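Side-chain contacts in triggering receptor expressed on myeloid cells 1 (Mus musculus, PDB 1U9K), which amplifies inflammatory responses as a cell-surface receptor of innate and adaptive immunity, signalling through the transmembrane adapter TYROBP/DAP12 once ligand binding has made it multimerise: residues Q15-K20 against V109-T114; K33-L38 against V78-L83. One frame throughout, in Å; residues are numbered along the deposited sequence.

Leu17 and Val19 meet Leu111 and Val109 in contact 1, and Trp35 meets Val78 and Met80 in contact 2, two examples of apolar packing between the beta sheets of this extracellular immunoglobulin V-set domain. Each contact pairs one strand from each sheet, and their centres lie about 9 Å apart. On one side they are joined directly: strands 17-22 and 75-80 are antiparallel neighbours, and Val19 O lies 2.8 Å from Val78 N while Leu17 N lies 2.9 Å from Met80 O, both probable hydrogen bonds. The centre of contact 2 lies about 5 Å from the centre of the chain, that of contact 1 about 11 Å from the same point, and its 109-114 segment runs out to the zinc ion at Thr114.

Contact 1 of 2, residues Q15-K20 against V109-T114; sequences QTLTVK and VRLVVT. With ZN (zinc ion), chain C.
Leu17 and Leu111 reach toward each other from facing sheets and meet tip to tip, CD2 of Leu17 lying 4.1 Å from CD2 of Leu111. Two residues further into strand 17-22 the same meeting recurs with smaller side chains, Val19 CG1 standing 4.1 Å from Val109 CG2. Both are purely apolar contacts at ordinary van der Waals distance, and all four side chains are buried. The valines present different branches: in Val19 the touching methyl is the one opposite the backbone N (chi1 170°), whereas Val109 offers the methyl that lies beside its own N. The backbones stay well apart, with 8.5 Å between the CA atoms of Leu17 and Leu111, and each strand bonds within its own sheet instead, Leu17 to Met80 and Val109 to Tyr91. Tyr9 packs against both Leu17 and Val109, while Leu83 touches both leucines. At the chain end the terminal carboxylate of Thr114 coordinates a zinc ion through OXT at 2.0 Å, with Glu13 OE2 as second protein ligand. Apolar side chains meeting in this way across the gap between the two sheets belong to the intersheet packing of the immunoglobulin V-set beta sandwich.

Contact 2 of 2, residues K33-L38 against V78-L83; sequences KAWQRL and VQMTDL
Trp35 turns its indole toward Val78 and Met80, two residues of strand 75-80 in the facing sheet. From CB the side chain leaves with CG opposite the backbone N (chi1 -178°), which carries the ring into the space between the sheets. CG and CD1 are the first ring atoms under Val78 CG1, and Trp35 CD2 comes nearest to it at 3.6 Å. Val78 CG1 sits almost squarely over the five-membered ring of Trp35, 3.6 Å from its centroid and 7° off the normal, a CH-pi contact. Val78 CG2 reaches the six-membered ring near CE3 of Trp35, 3.8 Å away. Such a tryptophan, beside the Cys93 that forms the intersheet disulfide with Cys21, is the hallmark core residue of immunoglobulin domains. At the ring's edge Trp35 NE1 points its hydrogen to Met80 SD, 3.5 Å away, in a weak hydrogen bond bent to 148°. The sulfur lies near the ring plane, in a Met-aromatic contact. Replacing the tryptophan with an alanine would probably open a gap beneath Val78 and leave the Met80 sulfur without its N-H partner. Next along, Trp35 CE2 lies 3.7 Å from Val78 CG1, and CZ2 of Trp35 still touches Met80 SD at 4.1 Å; the Tyr91 ring, nearly parallel to the indole, meets it from strand 89-96.

Contact 1 of 2, residues Q15-K20 against V109-T114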
ATOM      1  N   GLN A  15       6.729 -14.201  -7.703  1.00 15.95           N
ATOM      2  CA  GLN A  15       6.956 -14.016  -6.271  1.00 17.66           C
ATOM      3  C   GLN A  15       5.806 -13.159  -5.761  1.00 18.87           C
ATOM      4  O   GLN A  15       5.012 -12.650  -6.551  1.00 19.13           O
ATOM      5  CB  GLN A  15       8.301 -13.287  -5.984  1.00 16.68           C
ATOM      6  CG  GLN A  15       9.507 -14.209  -6.101  1.00 18.18           C
ATOM      7  CD  GLN A  15      10.752 -13.566  -5.558  1.00 20.88           C
ATOM      8  OE1 GLN A  15      11.344 -12.736  -6.235  1.00 21.77           O
ATOM      9  NE2 GLN A  15      11.123 -13.908  -4.332  1.00 15.15           N
ATOM     10  N   THR A  16       5.782 -13.002  -4.456  1.00 19.78           N
ATOM     11  CA  THR A  16       4.863 -12.104  -3.762  1.00 20.51           C
ATOM     12  C   THR A  16       5.687 -10.958  -3.170  1.00 20.09           C
ATOM     13  O   THR A  16       6.772 -11.181  -2.574  1.00 20.41           O
ATOM     14  CB  THR A  16       4.179 -12.845  -2.627  1.00 21.14           C
ATOM     15  OG1 THR A  16       3.380 -13.887  -3.155  1.00 19.27           O
ATOM     16  CG2 THR A  16       3.240 -11.971  -1.902  1.00 22.61           C
ATOM     17  N   LEU A  17       5.219  -9.751  -3.416  1.00 19.57           N
ATOM     18  CA  LEU A  17       5.768  -8.555  -2.787  1.00 21.03           C
ATOM     19  C   LEU A  17       5.127  -8.371  -1.432  1.00 21.22           C
ATOM     20  O   LEU A  17       3.894  -8.440  -1.340  1.00 22.45           O
ATOM     21  CB  LEU A  17       5.457  -7.352  -3.627  1.00 20.16           C
ATOM     22  CG  LEU A  17       5.784  -5.993  -3.028  1.00 22.26           C
ATOM     23  CD1 LEU A  17       7.266  -5.911  -2.816  1.00 22.83           C
ATOM     24  CD2 LEU A  17       5.203  -4.835  -3.829  1.00 25.11           C
ATOM     25  N   THR A  18       5.925  -8.142  -0.392  1.00 20.97           N
ATOM     26  CA  THR A  18       5.388  -7.798   0.920  1.00 21.62           C
ATOM     27  C   THR A  18       6.035  -6.493   1.347  1.00 21.71           C
ATOM     28  O   THR A  18       7.248  -6.398   1.326  1.00 20.85           O
ATOM     29  CB  THR A  18       5.709  -8.876   1.974  1.00 21.77           C
ATOM     30  OG1 THR A  18       5.128 -10.128   1.589  1.00 24.13           O
ATOM     31  CG2 THR A  18       5.047  -8.572   3.294  1.00 25.01           C
ATOM     32  N   VAL A  19       5.229  -5.529   1.781  1.00 21.47           N
ATOM     33  CA  VAL A  19       5.687  -4.219   2.189  1.00 21.54           C
ATOM     34  C   VAL A  19       5.016  -3.934   3.521  1.00 22.53           C
ATOM     35  O   VAL A  19       3.822  -4.154   3.668  1.00 22.37           O
ATOM     36  CB  VAL A  19       5.275  -3.161   1.149  1.00 22.12           C
ATOM     37  CG1 VAL A  19       5.507  -1.759   1.642  1.00 25.22           C
ATOM     38  CG2 VAL A  19       5.973  -3.431  -0.148  1.00 24.46           C
ATOM     39  N   LYS A  20       5.821  -3.558   4.511  1.00 23.07           N
ATOM     40  CA  LYS A  20       5.352  -3.186   5.856  1.00 24.30           C
ATOM     41  C   LYS A  20       5.460  -1.684   5.993  1.00 23.73           C
ATOM     42  O   LYS A  20       6.584  -1.129   5.979  1.00 22.39           O
ATOM     43  CB  LYS A  20       6.221  -3.856   6.915  1.00 24.73           C
ATOM     44  CG  LYS A  20       6.190  -5.358   6.796  1.00 29.04           C
ATOM     45  CD  LYS A  20       6.441  -6.074   8.095  1.00 33.76           C
ATOM     46  CE  LYS A  20       6.595  -7.571   7.825  1.00 38.47           C
ATOM     47  NZ  LYS A  20       6.157  -8.409   9.051  1.00 41.77           N
ATOM     48  N   VAL A 109       7.895   2.817  -2.959  1.00 20.25           N
ATOM     49  CA  VAL A 109       8.424   1.518  -3.276  1.00 19.01           C
ATOM     50  C   VAL A 109       8.556   1.455  -4.767  1.00 19.24           C
ATOM     51  O   VAL A 109       7.566   1.523  -5.441  1.00 19.98           O
ATOM     52  CB  VAL A 109       7.375   0.418  -2.854  1.00 20.60           C
ATOM     53  CG1 VAL A 109       7.819  -0.889  -3.277  1.00 22.02           C
ATOM     54  CG2 VAL A 109       7.152   0.452  -1.331  1.00 23.55           C
ATOM     55  N   ARG A 110       9.767   1.319  -5.275  1.00 18.63           N
ATOM     56  CA  ARG A 110      10.042   1.120  -6.696  1.00 19.92           C
ATOM     57  C   ARG A 110      10.140  -0.403  -6.872  1.00 21.30           C
ATOM     58  O   ARG A 110      11.141  -1.012  -6.499  1.00 21.99           O
ATOM     59  CB  ARG A 110      11.336   1.809  -7.131  1.00 20.73           C
ATOM     60  CG  ARG A 110      11.754   1.540  -8.610  1.00 22.16           C
ATOM     61  CD  ARG A 110      10.798   2.067  -9.662  1.00 22.78           C
ATOM     62  NE  ARG A 110      10.814   3.514  -9.565  1.00 24.42           N
ATOM     63  CZ  ARG A 110      10.090   4.339 -10.286  1.00 26.41           C
ATOM     64  NH1 ARG A 110       9.296   3.899 -11.250  1.00 29.13           N
ATOM     65  NH2 ARG A 110      10.181   5.621 -10.049  1.00 27.47           N
ATOM     66  N   LEU A 111       9.083  -0.988  -7.390  1.00 20.50           N
ATOM     67  CA  LEU A 111       9.013  -2.411  -7.672  1.00 20.87           C
ATOM     68  C   LEU A 111       9.548  -2.699  -9.062  1.00 20.69           C
ATOM     69  O   LEU A 111       9.075  -2.142 -10.053  1.00 19.67           O
ATOM     70  CB  LEU A 111       7.582  -2.912  -7.530  1.00 20.73           C
ATOM     71  CG  LEU A 111       7.255  -4.351  -7.917  1.00 22.66           C
ATOM     72  CD1 LEU A 111       8.026  -5.278  -6.962  1.00 25.58           C
ATOM     73  CD2 LEU A 111       5.768  -4.598  -7.879  1.00 23.38           C
ATOM     74  N   VAL A 112      10.561  -3.538  -9.107  1.00 20.01           N
ATOM     75  CA  VAL A 112      11.148  -4.023 -10.376  1.00 20.48           C
ATOM     76  C   VAL A 112      11.021  -5.530 -10.415  1.00 19.95           C
ATOM     77  O   VAL A 112      11.653  -6.219  -9.662  1.00 20.01           O
ATOM     78  CB  VAL A 112      12.608  -3.613 -10.525  1.00 20.50           C
ATOM     79  CG1 VAL A 112      13.180  -4.034 -11.877  1.00 24.06           C
ATOM     80  CG2 VAL A 112      12.717  -2.113 -10.366  1.00 23.00           C
ATOM     81  N   VAL A 113      10.162  -6.016 -11.307  1.00 20.23           N
ATOM     82  CA  VAL A 113       9.902  -7.423 -11.470  1.00 20.37           C
ATOM     83  C   VAL A 113      10.491  -7.892 -12.781  1.00 20.70           C
ATOM     84  O   VAL A 113      10.224  -7.307 -13.815  1.00 21.56           O
ATOM     85  CB  VAL A 113       8.368  -7.743 -11.508  1.00 19.61           C
ATOM     86  CG1 VAL A 113       8.151  -9.236 -11.637  1.00 20.73           C
ATOM     87  CG2 VAL A 113       7.654  -7.186 -10.292  1.00 20.50           C
ATOM     88  N   THR A 114      11.265  -8.972 -12.748  1.00 22.23           N
ATOM     89  CA  THR A 114      11.869  -9.482 -13.991  1.00 22.23           C
ATOM     90  C   THR A 114      11.442 -10.907 -14.341  1.00 22.67           C
ATOM     91  O   THR A 114      10.815 -11.662 -13.510  1.00 19.50           O
ATOM     92  CB  THR A 114      13.407  -9.412 -13.889  1.00 24.90           C
ATOM     93  OG1 THR A 114      13.836 -10.263 -12.837  1.00 23.79           O
ATOM     94  CG2 THR A 114      13.899  -8.028 -13.401  1.00 24.63           C
ATOM     95  OXT THR A 114      11.810 -11.305 -15.498  1.00 21.38           O
TER
HETATM   96 ZN    ZN C 135      11.227 -13.175 -15.744  1.00 35.44          ZN

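Contact 2 of 2, residues K33-L38 against V78-L83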
ATOM      1  N   LYS A  33      -6.697   3.825   5.009  1.00 19.91           N
ATOM      2  CA  LYS A  33      -5.400   3.626   4.385  1.00 19.66           C
ATOM      3  C   LYS A  33      -5.549   2.972   3.034  1.00 20.10           C
ATOM      4  O   LYS A  33      -6.546   2.329   2.734  1.00 19.25           O
ATOM      5  CB  LYS A  33      -4.442   2.841   5.276  1.00 21.51           C
ATOM      6  CG  LYS A  33      -4.158   3.548   6.621  1.00 23.06           C
ATOM      7  CD  LYS A  33      -4.921   2.941   7.735  1.00 25.98           C
ATOM      8  CE  LYS A  33      -4.693   3.654   9.078  1.00 24.78           C
ATOM      9  NZ  LYS A  33      -5.746   3.336  10.007  1.00 24.76           N
ATOM     10  N   ALA A  34      -4.543   3.178   2.186  1.00 18.52           N
ATOM     11  CA  ALA A  34      -4.601   2.693   0.842  1.00 18.97           C
ATOM     12  C   ALA A  34      -3.226   2.368   0.309  1.00 18.21           C
ATOM     13  O   ALA A  34      -2.199   2.928   0.730  1.00 20.16           O
ATOM     14  CB  ALA A  34      -5.258   3.663  -0.043  1.00 18.71           C
ATOM     15  N   TRP A  35      -3.233   1.479  -0.669  1.00 19.48           N
ATOM     16  CA  TRP A  35      -2.082   1.196  -1.524  1.00 18.65           C
ATOM     17  C   TRP A  35      -2.346   1.788  -2.900  1.00 18.72           C
ATOM     18  O   TRP A  35      -3.405   1.576  -3.444  1.00 19.05           O
ATOM     19  CB  TRP A  35      -1.939  -0.301  -1.657  1.00 20.05           C
ATOM     20  CG  TRP A  35      -0.752  -0.842  -2.481  1.00 19.20           C
ATOM     21  CD1 TRP A  35      -0.856  -1.690  -3.531  1.00 20.37           C
ATOM     22  CD2 TRP A  35       0.653  -0.699  -2.215  1.00 19.85           C
ATOM     23  NE1 TRP A  35       0.381  -2.062  -3.966  1.00 21.30           N
ATOM     24  CE2 TRP A  35       1.332  -1.489  -3.156  1.00 22.40           C
ATOM     25  CE3 TRP A  35       1.412  -0.020  -1.238  1.00 21.22           C
ATOM     26  CZ2 TRP A  35       2.697  -1.588  -3.191  1.00 23.47           C
ATOM     27  CZ3 TRP A  35       2.780  -0.116  -1.270  1.00 22.94           C
ATOM     28  CH2 TRP A  35       3.416  -0.890  -2.244  1.00 25.96           C
ATOM     29  N   GLN A  36      -1.380   2.533  -3.428  1.00 18.22           N
ATOM     30  CA  GLN A  36      -1.502   3.251  -4.684  1.00 18.81           C
ATOM     31  C   GLN A  36      -0.354   2.922  -5.619  1.00 18.79           C
ATOM     32  O   GLN A  36       0.752   2.636  -5.182  1.00 19.81           O
ATOM     33  CB  GLN A  36      -1.503   4.766  -4.485  1.00 17.61           C
ATOM     34  CG  GLN A  36      -2.699   5.252  -3.590  1.00 18.61           C
ATOM     35  CD  GLN A  36      -2.816   6.770  -3.598  1.00 18.33           C
ATOM     36  OE1 GLN A  36      -1.814   7.446  -3.405  1.00 20.82           O
ATOM     37  NE2 GLN A  36      -4.007   7.298  -3.854  1.00 17.34           N
ATOM     38  N   ARG A  37      -0.635   2.912  -6.904  1.00 18.74           N
ATOM     39  CA  ARG A  37       0.395   2.914  -7.897  1.00 19.86           C
ATOM     40  C   ARG A  37       0.508   4.340  -8.452  1.00 20.08           C
ATOM     41  O   ARG A  37      -0.475   5.093  -8.494  1.00 20.31           O
ATOM     42  CB  ARG A  37       0.068   1.916  -8.974  1.00 20.04           C
ATOM     43  CG  ARG A  37       1.098   1.706 -10.018  1.00 22.51           C
ATOM     44  CD  ARG A  37       0.733   0.533 -10.909  1.00 23.35           C
ATOM     45  NE  ARG A  37       1.823   0.203 -11.801  1.00 25.44           N
ATOM     46  CZ  ARG A  37       1.789  -0.800 -12.686  1.00 27.11           C
ATOM     47  NH1 ARG A  37       0.721  -1.585 -12.789  1.00 28.00           N
ATOM     48  NH2 ARG A  37       2.817  -1.028 -13.442  1.00 26.28           N
ATOM     49  N   LEU A  38       1.717   4.703  -8.824  1.00 19.63           N
ATOM     50  CA  LEU A  38       1.994   6.054  -9.317  1.00 20.44           C
ATOM     51  C   LEU A  38       2.518   6.002 -10.736  1.00 19.88           C
ATOM     52  O   LEU A  38       3.724   6.098 -10.958  1.00 20.74           O
ATOM     53  CB  LEU A  38       2.997   6.748  -8.407  1.00 21.68           C
ATOM     54  CG  LEU A  38       2.638   6.864  -6.921  1.00 22.83           C
ATOM     55  CD1 LEU A  38       3.794   7.369  -5.991  1.00 27.09           C
ATOM     56  CD2 LEU A  38       1.456   7.713  -6.733  1.00 26.34           C
ATOM     57  N   VAL A  78       1.126  -4.698   3.012  1.00 19.39           N
ATOM     58  CA  VAL A  78       0.583  -4.919   1.692  1.00 20.93           C
ATOM     59  C   VAL A  78       1.241  -6.134   1.070  1.00 21.22           C
ATOM     60  O   VAL A  78       2.430  -6.339   1.243  1.00 20.12           O
ATOM     61  CB  VAL A  78       0.845  -3.685   0.821  1.00 22.29           C
ATOM     62  CG1 VAL A  78       0.309  -3.936  -0.582  1.00 27.18           C
ATOM     63  CG2 VAL A  78       0.236  -2.431   1.491  1.00 24.77           C
ATOM     64  N   GLN A  79       0.462  -6.994   0.410  1.00 20.84           N
ATOM     65  CA  GLN A  79       1.034  -8.097  -0.340  1.00 21.18           C
ATOM     66  C   GLN A  79       0.444  -8.039  -1.722  1.00 21.89           C
ATOM     67  O   GLN A  79      -0.774  -7.815  -1.857  1.00 22.39           O
ATOM     68  CB  GLN A  79       0.713  -9.425   0.286  1.00 22.41           C
ATOM     69  CG  GLN A  79       1.488  -9.722   1.536  1.00 25.79           C
ATOM     70  CD  GLN A  79       1.006 -11.003   2.169  1.00 32.43           C
ATOM     71  OE1 GLN A  79       0.328 -10.977   3.201  1.00 38.59           O
ATOM     72  NE2 GLN A  79       1.288 -12.122   1.517  1.00 35.45           N
ATOM     73  N   MET A  80       1.277  -8.237  -2.742  1.00 20.43           N
ATOM     74  CA  MET A  80       0.835  -8.422  -4.138  1.00 21.41           C
ATOM     75  C   MET A  80       1.366  -9.761  -4.545  1.00 21.81           C
ATOM     76  O   MET A  80       2.554  -9.972  -4.475  1.00 20.34           O
ATOM     77  CB  MET A  80       1.453  -7.366  -5.067  1.00 21.93           C
ATOM     78  CG  MET A  80       1.012  -5.981  -4.753  1.00 24.11           C
ATOM     79  SD  MET A  80       1.865  -4.713  -5.728  1.00 27.05           S
ATOM     80  CE  MET A  80       1.547  -5.167  -7.341  1.00 27.23           C
ATOM     81  N   THR A  81       0.495 -10.672  -4.943  1.00 20.76           N
ATOM     82  CA  THR A  81       0.866 -12.021  -5.229  1.00 21.47           C
ATOM     83  C   THR A  81       1.019 -12.188  -6.720  1.00 21.07           C
ATOM     84  O   THR A  81       0.535 -11.389  -7.503  1.00 20.47           O
ATOM     85  CB  THR A  81      -0.170 -12.989  -4.730  1.00 23.43           C
ATOM     86  OG1 THR A  81      -1.482 -12.569  -5.182  1.00 22.53           O
ATOM     87  CG2 THR A  81      -0.232 -12.956  -3.196  1.00 24.56           C
ATOM     88  N   ASP A  82       1.757 -13.220  -7.081  1.00 20.46           N
ATOM     89  CA  ASP A  82       1.920 -13.638  -8.467  1.00 22.04           C
ATOM     90  C   ASP A  82       2.352 -12.440  -9.303  1.00 20.61           C
ATOM     91  O   ASP A  82       1.711 -12.075 -10.271  1.00 20.33           O
ATOM     92  CB  ASP A  82       0.628 -14.232  -9.021  1.00 22.88           C
ATOM     93  CG  ASP A  82       0.876 -15.049 -10.282  1.00 29.33           C
ATOM     94  OD1 ASP A  82       2.050 -15.514 -10.482  1.00 33.96           O
ATOM     95  OD2 ASP A  82      -0.017 -15.245 -11.152  1.00 37.25           O
ATOM     96  N   LEU A  83       3.440 -11.799  -8.894  1.00 20.49           N
ATOM     97  CA  LEU A  83       3.926 -10.621  -9.597  1.00 19.81           C
ATOM     98  C   LEU A  83       4.220 -10.886 -11.053  1.00 20.05           C
ATOM     99  O   LEU A  83       4.736 -11.923 -11.423  1.00 18.64           O
ATOM    100  CB  LEU A  83       5.215 -10.099  -8.949  1.00 19.40           C
ATOM    101  CG  LEU A  83       5.054  -9.482  -7.575  1.00 20.75           C
ATOM    102  CD1 LEU A  83       6.428  -9.320  -6.915  1.00 23.73           C
ATOM    103  CD2 LEU A  83       4.308  -8.211  -7.669  1.00 23.82           C
TER